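Local coordinates for Lmo2184 protein (Listeria monocytogenes serovar 1/2a, PDB 5JOQ), which probably binds heme or an iron-siderophore complex at the cell surface, as the substrate-binding lipoprotein of an ABC importer, at residues Ile44-Val56 and Ile130-Ala143. Numbering follows the deposited sequence.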
ATOM      1  N   ILE A  44      16.176   5.246 -14.469  1.00 16.65           N
ATOM      2  CA  ILE A  44      16.810   5.380 -15.787  1.00 16.14           C
ATOM      3  C   ILE A  44      16.528   6.757 -16.364  1.00 18.32           C
ATOM      4  O   ILE A  44      17.404   7.375 -16.988  1.00 17.59           O
ATOM      5  CB  ILE A  44      16.339   4.257 -16.741  1.00 16.88           C
ATOM      6  CG1 ILE A  44      16.910   2.902 -16.279  1.00 15.73           C
ATOM      7  CG2 ILE A  44      16.744   4.552 -18.212  1.00 12.47           C
ATOM      8  CD1 ILE A  44      16.122   1.718 -16.862  1.00 18.13           C
ATOM      9  N   THR A  45      15.301   7.267 -16.160  1.00 16.72           N
ATOM     10  CA  THR A  45      14.942   8.581 -16.687  1.00 17.90           C
ATOM     11  C   THR A  45      15.853   9.660 -16.120  1.00 18.04           C
ATOM     12  O   THR A  45      16.251  10.590 -16.836  1.00 20.35           O
ATOM     13  CB  THR A  45      13.472   8.909 -16.351  1.00 22.26           C
ATOM     14  OG1 THR A  45      12.595   7.926 -16.925  1.00 20.33           O
ATOM     15  CG2 THR A  45      13.101  10.248 -16.954  1.00 22.27           C
ATOM     16  N   GLU A  46      16.178   9.562 -14.829  1.00 16.00           N
ATOM     17  CA  GLU A  46      17.107  10.508 -14.204  1.00 19.38           C
ATOM     18  C   GLU A  46      18.510  10.408 -14.808  1.00 20.38           C
ATOM     19  O   GLU A  46      19.198  11.428 -14.994  1.00 19.12           O
ATOM     20  CB  GLU A  46      17.154  10.253 -12.696  1.00 15.38           C
ATOM     21  CG  GLU A  46      15.780  10.538 -12.019  1.00 17.05           C
ATOM     22  CD  GLU A  46      15.746  10.100 -10.548  1.00 24.58           C
ATOM     23  OE1 GLU A  46      16.569   9.240 -10.130  1.00 26.01           O
ATOM     24  OE2 GLU A  46      14.884  10.632  -9.818  1.00 24.93           O
ATOM     25  N   ILE A  47      18.955   9.192 -15.115  1.00 13.83           N
ATOM     26  CA  ILE A  47      20.255   9.040 -15.770  1.00 13.54           C
ATOM     27  C   ILE A  47      20.225   9.676 -17.156  1.00 18.80           C
ATOM     28  O   ILE A  47      21.169  10.363 -17.556  1.00 16.65           O
ATOM     29  CB  ILE A  47      20.662   7.555 -15.812  1.00 12.35           C
ATOM     30  CG1 ILE A  47      21.131   7.120 -14.404  1.00 13.73           C
ATOM     31  CG2 ILE A  47      21.792   7.334 -16.854  1.00 12.39           C
ATOM     32  CD1 ILE A  47      21.185   5.595 -14.216  1.00 12.11           C
ATOM     33  N   MET A  48      19.143   9.458 -17.911  1.00 14.76           N
ATOM     34  CA  MET A  48      19.046  10.055 -19.245  1.00 17.05           C
ATOM     35  C   MET A  48      19.117  11.583 -19.181  1.00 17.94           C
ATOM     36  O   MET A  48      19.717  12.235 -20.053  1.00 18.53           O
ATOM     37  CB  MET A  48      17.732   9.604 -19.899  1.00 19.83           C
ATOM     38  CG  MET A  48      17.623   8.114 -20.165  1.00 18.16           C
ATOM     39  SD  MET A  48      18.675   7.673 -21.559  1.00 28.96           S
ATOM     40  CE  MET A  48      19.870   6.817 -20.691  1.00 16.31           C
ATOM     41  N   ASP A  49      18.524  12.173 -18.144  1.00 17.58           N
ATOM     42  CA  ASP A  49      18.616  13.619 -17.972  1.00 20.00           C
ATOM     43  C   ASP A  49      20.062  14.064 -17.751  1.00 19.69           C
ATOM     44  O   ASP A  49      20.501  15.072 -18.314  1.00 20.73           O
ATOM     45  CB  ASP A  49      17.724  14.054 -16.805  1.00 21.85           C
ATOM     46  CG  ASP A  49      17.837  15.552 -16.506  1.00 28.56           C
ATOM     47  OD1 ASP A  49      17.592  16.367 -17.427  1.00 28.25           O
ATOM     48  OD2 ASP A  49      18.165  15.906 -15.352  1.00 30.47           O
ATOM     49  N   LYS A  50      20.802  13.359 -16.889  1.00 18.03           N
ATOM     50  CA  LYS A  50      22.197  13.726 -16.641  1.00 21.63           C
ATOM     51  C   LYS A  50      23.045  13.517 -17.881  1.00 22.33           C
ATOM     52  O   LYS A  50      24.063  14.198 -18.042  1.00 22.90           O
ATOM     53  CB  LYS A  50      22.785  12.907 -15.484  1.00 18.01           C
ATOM     54  CG  LYS A  50      22.103  13.180 -14.117  1.00 19.98           C
ATOM     55  CD  LYS A  50      22.378  14.571 -13.594  1.00 26.52           C
ATOM     56  CE  LYS A  50      21.702  14.725 -12.192  1.00 30.95           C
ATOM     57  NZ  LYS A  50      21.460  16.142 -11.830  1.00 34.38           N
ATOM     58  N   LEU A  51      22.651  12.578 -18.755  1.00 17.34           N
ATOM     59  CA  LEU A  51      23.359  12.357 -20.013  1.00 20.48           C
ATOM     60  C   LEU A  51      22.911  13.295 -21.120  1.00 20.26           C
ATOM     61  O   LEU A  51      23.445  13.215 -22.240  1.00 20.83           O
ATOM     62  CB  LEU A  51      23.185  10.902 -20.469  1.00 17.71           C
ATOM     63  CG  LEU A  51      23.817   9.850 -19.536  1.00 20.84           C
ATOM     64  CD1 LEU A  51      23.729   8.464 -20.160  1.00 17.99           C
ATOM     65  CD2 LEU A  51      25.284  10.167 -19.152  1.00 20.66           C
ATOM     66  N   ASP A  52      21.937  14.165 -20.851  1.00 18.36           N
ATOM     67  CA  ASP A  52      21.469  15.144 -21.833  1.00 21.80           C
ATOM     68  C   ASP A  52      20.934  14.454 -23.090  1.00 24.35           C
ATOM     69  O   ASP A  52      21.232  14.847 -24.226  1.00 23.62           O
ATOM     70  CB  ASP A  52      22.594  16.128 -22.180  1.00 25.18           C
ATOM     71  CG  ASP A  52      22.115  17.327 -23.012  1.00 31.84           C
ATOM     72  OD1 ASP A  52      20.894  17.607 -23.087  1.00 29.70           O
ATOM     73  OD2 ASP A  52      22.989  18.012 -23.589  1.00 33.78           O
ATOM     74  N   LEU A  53      20.112  13.415 -22.881  1.00 22.46           N
ATOM     75  CA  LEU A  53      19.509  12.660 -23.966  1.00 19.74           C
ATOM     76  C   LEU A  53      18.006  12.913 -24.040  1.00 24.38           C
ATOM     77  O   LEU A  53      17.329  12.877 -23.009  1.00 24.64           O
ATOM     78  CB  LEU A  53      19.764  11.163 -23.766  1.00 18.45           C
ATOM     79  CG  LEU A  53      21.208  10.762 -24.121  1.00 17.60           C
ATOM     80  CD1 LEU A  53      21.535   9.389 -23.568  1.00 17.17           C
ATOM     81  CD2 LEU A  53      21.411  10.820 -25.657  1.00 18.49           C
ATOM     82  N   PRO A  54      17.452  13.139 -25.229  1.00 24.70           N
ATOM     83  CA  PRO A  54      15.994  13.217 -25.353  1.00 27.49           C
ATOM     84  C   PRO A  54      15.376  11.827 -25.257  1.00 26.11           C
ATOM     85  O   PRO A  54      16.021  10.804 -25.516  1.00 25.16           O
ATOM     86  CB  PRO A  54      15.786  13.839 -26.736  1.00 29.23           C
ATOM     87  CG  PRO A  54      16.989  13.463 -27.504  1.00 30.95           C
ATOM     88  CD  PRO A  54      18.132  13.326 -26.522  1.00 27.53           C
ATOM     89  N   LEU A  55      14.110  11.800 -24.854  1.00 24.01           N
ATOM     90  CA  LEU A  55      13.336  10.567 -24.741  1.00 24.64           C
ATOM     91  C   LEU A  55      12.052  10.681 -25.558  1.00 29.99           C
ATOM     92  O   LEU A  55      11.459  11.763 -25.646  1.00 27.75           O
ATOM     93  CB  LEU A  55      12.970  10.274 -23.282  1.00 24.74           C
ATOM     94  CG  LEU A  55      14.143  10.038 -22.330  1.00 21.25           C
ATOM     95  CD1 LEU A  55      13.614   9.873 -20.917  1.00 21.21           C
ATOM     96  CD2 LEU A  55      14.916   8.782 -22.735  1.00 23.14           C
ATOM     97  N   VAL A  56      11.614   9.553 -26.141  1.00 28.87           N
ATOM     98  CA  VAL A  56      10.261   9.468 -26.689  1.00 30.62           C
ATOM     99  C   VAL A  56       9.287   8.783 -25.728  1.00 28.96           C
ATOM    100  O   VAL A  56       8.071   8.939 -25.886  1.00 30.64           O
ATOM    101  CB  VAL A  56      10.230   8.764 -28.070  1.00 31.02           C
ATOM    102  CG1 VAL A  56      11.096   9.529 -29.078  1.00 32.54           C
ATOM    103  CG2 VAL A  56      10.673   7.307 -27.972  1.00 29.03           C
ATOM    104  N   ILE A 130      26.183   3.192 -16.859  1.00 10.96           N
ATOM    105  CA  ILE A 130      26.252   4.611 -17.229  1.00 11.78           C
ATOM    106  C   ILE A 130      27.348   4.832 -18.273  1.00 12.38           C
ATOM    107  O   ILE A 130      27.136   5.497 -19.303  1.00 11.92           O
ATOM    108  CB  ILE A 130      26.470   5.471 -15.966  1.00 11.29           C
ATOM    109  CG1 ILE A 130      25.168   5.531 -15.140  1.00 10.03           C
ATOM    110  CG2 ILE A 130      26.975   6.875 -16.347  1.00 11.63           C
ATOM    111  CD1 ILE A 130      25.395   6.088 -13.649  1.00 10.30           C
ATOM    112  N   LYS A 131      28.527   4.248 -18.043  1.00 13.11           N
ATOM    113  CA  LYS A 131      29.590   4.306 -19.047  1.00 13.02           C
ATOM    114  C   LYS A 131      29.104   3.759 -20.393  1.00 13.81           C
ATOM    115  O   LYS A 131      29.369   4.344 -21.455  1.00 15.66           O
ATOM    116  CB  LYS A 131      30.803   3.512 -18.539  1.00 10.73           C
ATOM    117  CG  LYS A 131      31.949   3.334 -19.553  1.00 12.30           C
ATOM    118  CD  LYS A 131      33.125   2.488 -18.945  1.00 12.48           C
ATOM    119  CE  LYS A 131      34.344   2.278 -19.954  1.00 15.85           C
ATOM    120  NZ  LYS A 131      35.595   1.593 -19.319  1.00 15.86           N
ATOM    121  N   ASN A 132      28.438   2.605 -20.376  1.00 14.03           N
ATOM    122  CA  ASN A 132      28.033   1.967 -21.638  1.00 14.74           C
ATOM    123  C   ASN A 132      26.940   2.765 -22.361  1.00 13.40           C
ATOM    124  O   ASN A 132      26.922   2.829 -23.599  1.00 14.11           O
ATOM    125  CB  ASN A 132      27.602   0.519 -21.355  1.00 19.85           C
ATOM    126  CG  ASN A 132      28.801  -0.379 -20.914  1.00 30.66           C
ATOM    127  OD1 ASN A 132      29.949  -0.003 -21.084  1.00 35.24           O
ATOM    128  ND2 ASN A 132      28.517  -1.540 -20.366  1.00 38.56           N
ATOM    129  N   LEU A 133      26.025   3.382 -21.610  1.00 13.27           N
ATOM    130  CA  LEU A 133      25.042   4.287 -22.212  1.00 14.72           C
ATOM    131  C   LEU A 133      25.712   5.485 -22.875  1.00 16.59           C
ATOM    132  O   LEU A 133      25.299   5.917 -23.968  1.00 18.55           O
ATOM    133  CB  LEU A 133      24.062   4.783 -21.135  1.00 12.28           C
ATOM    134  CG  LEU A 133      23.045   3.749 -20.606  1.00 15.41           C
ATOM    135  CD1 LEU A 133      22.403   4.307 -19.354  1.00 15.35           C
ATOM    136  CD2 LEU A 133      21.982   3.421 -21.735  1.00 13.84           C
ATOM    137  N   GLY A 134      26.731   6.052 -22.219  1.00 15.15           N
ATOM    138  CA  GLY A 134      27.525   7.111 -22.853  1.00 13.16           C
ATOM    139  C   GLY A 134      28.080   6.685 -24.195  1.00 14.03           C
ATOM    140  O   GLY A 134      27.997   7.423 -25.191  1.00 14.98           O
ATOM    141  N   ALA A 135      28.695   5.498 -24.240  1.00 13.97           N
ATOM    142  CA  ALA A 135      29.235   4.998 -25.502  1.00 16.50           C
ATOM    143  C   ALA A 135      28.129   4.734 -26.517  1.00 19.34           C
ATOM    144  O   ALA A 135      28.284   5.019 -27.706  1.00 17.25           O
ATOM    145  CB  ALA A 135      30.023   3.710 -25.264  1.00 18.97           C
ATOM    146  N   LYS A 136      27.016   4.153 -26.067  1.00 18.78           N
ATOM    147  CA  LYS A 136      25.972   3.764 -27.015  1.00 21.95           C
ATOM    148  C   LYS A 136      25.318   4.987 -27.648  1.00 18.40           C
ATOM    149  O   LYS A 136      24.990   4.973 -28.837  1.00 18.62           O
ATOM    150  CB  LYS A 136      24.938   2.887 -26.308  1.00 24.44           C
ATOM    151  CG  LYS A 136      23.953   2.229 -27.259  1.00 41.07           C
ATOM    152  CD  LYS A 136      23.172   1.119 -26.540  1.00 50.92           C
ATOM    153  CE  LYS A 136      22.165   0.433 -27.479  1.00 56.82           C
ATOM    154  NZ  LYS A 136      22.733  -0.002 -28.812  1.00 59.05           N
ATOM    155  N   PHE A 137      25.162   6.074 -26.892  1.00 16.64           N
ATOM    156  CA  PHE A 137      24.371   7.205 -27.363  1.00 20.27           C
ATOM    157  C   PHE A 137      25.182   8.490 -27.511  1.00 22.83           C
ATOM    158  O   PHE A 137      24.602   9.582 -27.495  1.00 19.49           O
ATOM    159  CB  PHE A 137      23.178   7.411 -26.424  1.00 20.47           C
ATOM    160  CG  PHE A 137      22.216   6.252 -26.415  1.00 19.33           C
ATOM    161  CD1 PHE A 137      21.517   5.907 -27.578  1.00 23.23           C
ATOM    162  CD2 PHE A 137      21.985   5.523 -25.248  1.00 22.06           C
ATOM    163  CE1 PHE A 137      20.591   4.841 -27.581  1.00 22.61           C
ATOM    164  CE2 PHE A 137      21.082   4.462 -25.245  1.00 20.97           C
ATOM    165  CZ  PHE A 137      20.392   4.118 -26.430  1.00 21.55           C
ATOM    166  N   ASP A 138      26.509   8.388 -27.674  0.59 21.23           N
ATOM    167  CA  ASP A 138      27.370   9.548 -27.927  0.59 20.65           C
ATOM    168  C   ASP A 138      27.271  10.571 -26.796  0.59 20.35           C
ATOM    169  O   ASP A 138      27.071  11.768 -27.029  0.59 20.51           O
ATOM    170  CB  ASP A 138      27.037  10.205 -29.270  0.59 23.91           C
ATOM    171  CG  ASP A 138      28.119  11.193 -29.726  0.59 25.82           C
ATOM    172  OD1 ASP A 138      29.170  11.318 -29.049  0.59 24.99           O
ATOM    173  OD2 ASP A 138      27.928  11.836 -30.775  0.59 27.83           O
ATOM    174  N   ARG A 139      27.391  10.092 -25.561  1.00 15.72           N
ATOM    175  CA  ARG A 139      27.399  10.965 -24.387  1.00 15.03           C
ATOM    176  C   ARG A 139      28.539  10.572 -23.464  1.00 14.98           C
ATOM    177  O   ARG A 139      28.381  10.515 -22.239  1.00 13.34           O
ATOM    178  CB  ARG A 139      26.056  10.923 -23.640  1.00 14.73           C
ATOM    179  CG  ARG A 139      24.872  11.531 -24.437  1.00 15.77           C
ATOM    180  CD  ARG A 139      25.065  13.009 -24.734  1.00 17.93           C
ATOM    181  NE  ARG A 139      23.849  13.633 -25.262  1.00 21.65           N
ATOM    182  CZ  ARG A 139      23.525  13.695 -26.558  1.00 26.00           C
ATOM    183  NH1 ARG A 139      24.321  13.132 -27.467  1.00 21.65           N
ATOM    184  NH2 ARG A 139      22.383  14.294 -26.946  1.00 26.17           N
ATOM    185  N   ILE A 140      29.704  10.276 -24.046  1.00 16.38           N
ATOM    186  CA  ILE A 140      30.800   9.737 -23.242  1.00 14.37           C
ATOM    187  C   ILE A 140      31.252  10.767 -22.210  1.00 17.13           C
ATOM    188  O   ILE A 140      31.513  10.432 -21.047  1.00 14.13           O
ATOM    189  CB  ILE A 140      31.953   9.298 -24.170  1.00 15.94           C
ATOM    190  CG1 ILE A 140      31.562   8.034 -24.965  1.00 16.44           C
ATOM    191  CG2 ILE A 140      33.275   9.089 -23.398  1.00 17.01           C
ATOM    192  CD1 ILE A 140      32.571   7.639 -26.068  1.00 18.86           C
ATOM    193  N   GLU A 141      31.376  12.035 -22.624  1.00 15.85           N
ATOM    194  CA  GLU A 141      31.777  13.086 -21.690  1.00 17.04           C
ATOM    195  C   GLU A 141      30.774  13.234 -20.541  1.00 16.22           C
ATOM    196  O   GLU A 141      31.163  13.332 -19.361  1.00 16.33           O
ATOM    197  CB  GLU A 141      31.943  14.408 -22.458  1.00 23.89           C
ATOM    198  CG  GLU A 141      32.886  14.282 -23.688  1.00 37.76           C
ATOM    199  CD  GLU A 141      32.190  14.016 -25.070  1.00 42.93           C
ATOM    200  OE1 GLU A 141      31.273  13.137 -25.196  1.00 36.66           O
ATOM    201  OE2 GLU A 141      32.609  14.704 -26.048  1.00 44.71           O
ATOM    202  N   GLU A 142      29.473  13.224 -20.854  1.00 17.20           N
ATOM    203  CA  GLU A 142      28.479  13.386 -19.796  1.00 16.65           C
ATOM    204  C   GLU A 142      28.488  12.193 -18.840  1.00 15.36           C
ATOM    205  O   GLU A 142      28.333  12.362 -17.612  1.00 14.96           O
ATOM    206  CB  GLU A 142      27.090  13.572 -20.406  1.00 17.67           C
ATOM    207  CG  GLU A 142      26.878  14.907 -21.117  1.00 19.73           C
ATOM    208  CD  GLU A 142      27.396  14.903 -22.551  1.00 23.45           C
ATOM    209  OE1 GLU A 142      27.999  13.904 -23.010  1.00 20.95           O
ATOM    210  OE2 GLU A 142      27.202  15.926 -23.212  1.00 27.09           O
ATOM    211  N   ALA A 143      28.660  10.980 -19.375  1.00 13.07           N
ATOM    212  CA  ALA A 143      28.689   9.780 -18.522  1.00 17.77           C
ATOM    213  C   ALA A 143      29.905   9.781 -17.610  1.00 15.99           C
ATOM    214  O   ALA A 143      29.811   9.408 -16.423  1.00 14.18           O
ATOM    215  CB  ALA A 143      28.715   8.512 -19.380  1.00 11.95           C
TER
HETATM  216  O   HOH W   1      26.693  14.345 -16.664  1.00 20.60           O
HETATM  217  O   HOH W   2      25.530  17.955 -22.368  1.00 36.85           O
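The guanidinium of Arg139 carries Leu53 on one face, with Leu53 CD2 3.6 Å above the plane over its centre, and meets the carbonyl O of Asp52 at its edge, within its plane. Arg139 NE (3.1 Å) and NH2 both donate to Asp52 O, from the same face of the carbonyl plane, and NH1 reaches back to Asp138 O in a nearly straight bond (167°). These three bonds, all near the guanidinium plane, together hold its orientation. Arginine suits the place: its long chain, bent at chi2 (-63°), brings a flat end with several N-H donors to the Schellman turn that ends helix 42-50. The Phe137 ring has Lys136 CG over one face and Leu133 CD2 at its edge, while Leu53 CD1 packs on Phe137 CB.

Deeper in, apolar side chains pack. Leucine's two methyls let Leu51 fill two directions: CD1 lies against Leu133 CB (3.8 Å), CD2 against the backbone N and CA of Ala143 and beside its methyl, whose small size probably allows the close approach. Flexible Met48 brings CE to Leu133 CD1 (3.8 Å), which also touches Ile47 CG2; Ile130 crosses Ile47 obliquely. Waters join Lys50 O to Glu142 O and the carboxylates of Asp52 and Glu142; Asp52 also salt-bridges Arg68.

Thus the end of helix 123-136, the turn, and the start of the lobe-linking helix 140-161 pack on a helix end whose carbonyls would probably attract the arginine's charge.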